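Long-range contact in putative phosphosugar isomerase (Clostridium difficile, PDB 3G68), which is a putative sugar-phosphate isomerase built from two SIS domains, probably acting on phosphorylated sugars or amino sugars: residues S42-H47 / A226-L231. Sequence-based numbering, arbitrary orientation.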
# COMPACT_ATOMS: atom_id res chain seq x y z
N SER B 42 60.81 -7.36 -8.66
CA SER B 42 61.08 -7.95 -9.96
C SER B 42 59.78 -8.29 -10.70
O SER B 42 58.74 -8.45 -10.09
CB SER B 42 61.90 -9.23 -9.80
OG SER B 42 63.03 -8.99 -9.01
N GLY B 43 59.88 -8.44 -12.02
CA GLY B 43 58.73 -8.83 -12.85
C GLY B 43 57.41 -8.15 -12.52
O GLY B 43 57.34 -6.93 -12.48
N THR B 44 56.37 -8.95 -12.24
CA THR B 44 55.04 -8.46 -11.88
C THR B 44 55.03 -7.49 -10.70
O THR B 44 54.22 -6.54 -10.67
CB THR B 44 54.09 -9.67 -11.68
OG1 THR B 44 54.06 -10.41 -12.92
CG2 THR B 44 52.67 -9.26 -11.28
N SER B 45 55.92 -7.70 -9.73
CA SER B 45 56.06 -6.79 -8.58
C SER B 45 56.58 -5.45 -9.09
O SER B 45 56.03 -4.39 -8.75
CB SER B 45 56.94 -7.39 -7.50
OG SER B 45 56.27 -8.49 -6.92
N TYR B 46 57.60 -5.48 -9.96
CA TYR B 46 58.08 -4.25 -10.60
C TYR B 46 56.93 -3.54 -11.29
O TYR B 46 56.77 -2.34 -11.11
CB TYR B 46 59.21 -4.50 -11.61
CG TYR B 46 59.71 -3.21 -12.26
CD1 TYR B 46 60.31 -2.22 -11.51
CD2 TYR B 46 59.56 -3.00 -13.63
CE1 TYR B 46 60.74 -1.03 -12.09
CE2 TYR B 46 59.99 -1.83 -14.21
CZ TYR B 46 60.57 -0.86 -13.46
OH TYR B 46 60.98 0.28 -14.07
N HIS B 47 56.12 -4.28 -12.04
CA HIS B 47 55.01 -3.66 -12.80
C HIS B 47 53.99 -2.99 -11.91
O HIS B 47 53.39 -2.00 -12.32
CB HIS B 47 54.32 -4.66 -13.75
CG HIS B 47 55.23 -5.27 -14.78
ND1 HIS B 47 55.08 -6.56 -15.25
CD2 HIS B 47 56.36 -4.80 -15.36
CE1 HIS B 47 56.04 -6.83 -16.12
NE2 HIS B 47 56.84 -5.78 -16.21
N ALA B 226 50.65 -7.16 -18.88
CA ALA B 226 49.87 -7.92 -19.87
C ALA B 226 50.79 -8.65 -20.84
O ALA B 226 50.60 -9.82 -21.14
CB ALA B 226 48.91 -6.98 -20.63
N ALA B 227 51.81 -7.96 -21.30
CA ALA B 227 52.78 -8.53 -22.21
C ALA B 227 53.53 -9.68 -21.53
O ALA B 227 53.66 -10.75 -22.13
CB ALA B 227 53.74 -7.45 -22.73
N LEU B 228 54.02 -9.50 -20.30
CA LEU B 228 54.76 -10.58 -19.61
C LEU B 228 53.87 -11.81 -19.38
O LEU B 228 54.32 -12.93 -19.59
CB LEU B 228 55.32 -10.12 -18.25
CG LEU B 228 56.03 -11.13 -17.35
CD1 LEU B 228 57.26 -11.77 -18.08
CD2 LEU B 228 56.44 -10.49 -15.97
N LYS B 229 52.62 -11.62 -18.97
CA LYS B 229 51.75 -12.78 -18.69
C LYS B 229 51.40 -13.55 -19.97
O LYS B 229 51.37 -14.78 -19.96
CB LYS B 229 50.50 -12.39 -17.89
CG LYS B 229 50.83 -12.01 -16.43
CD LYS B 229 51.26 -13.23 -15.61
CE LYS B 229 52.28 -12.90 -14.53
NZ LYS B 229 51.75 -12.13 -13.43
N LEU B 230 51.19 -12.83 -21.06
CA LEU B 230 50.98 -13.50 -22.37
C LEU B 230 52.26 -14.28 -22.75
O LEU B 230 52.19 -15.40 -23.24
CB LEU B 230 50.65 -12.50 -23.47
CG LEU B 230 49.21 -11.94 -23.58
CD1 LEU B 230 49.15 -10.79 -24.59
CD2 LEU B 230 48.24 -13.05 -23.96
N LEU B 231 53.42 -13.65 -22.59
CA LEU B 231 54.69 -14.32 -22.90
C LEU B 231 54.83 -15.62 -22.13
O LEU B 231 55.17 -16.66 -22.69
CB LEU B 231 55.90 -13.44 -22.56
CG LEU B 231 57.31 -13.98 -22.88
CD1 LEU B 231 58.28 -12.79 -23.07
CD2 LEU B 231 57.85 -14.97 -21.81
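L228 reaches across with its CD2 methyl, which lies 3.7 Å from CE1 of H47, 3.9 Å from OG1 of T44 and 4.2 Å from CA of G43. Its CG stands anti to the backbone N (chi1 176°), which extends the branch toward G43, T44 and H47; the methyl meets the imidazole obliquely. One face of that ring is overlain by G43 O, 3.5 Å above its centre. The polar half of the contact is a hydrogen bond from K229 NZ to T44 OG1, 2.9 Å long. K229 arrives by a chain bent at chi2, chi3 and chi4, crossing the T44 side chain at about a right angle, with K229 CE 3.5 Å from T44 OG1. E225 ties these groups together: OE2 forms a salt bridge with K229 NZ, while OE1 is hydrogen-bonded to both T44 OG1 and H47 ND1. The ammonium also donates to K143 O, consistent with a buried charge met by several acceptors. The segments run nearly antiparallel (162°), their axes 10.6 Å apart, a separation spanned mainly by side chains. T44 N and S45 OG bind a citrate, probably from the crystallisation liquor. Helix 43-59 follows strand 36-40, and helix 220-234 follows strand 210-215, each strand second from one edge of a parallel five-stranded sheet; the contact thus joins equivalent helices of the two halves beside a probable phosphosugar pocket, as in double-SIS proteins.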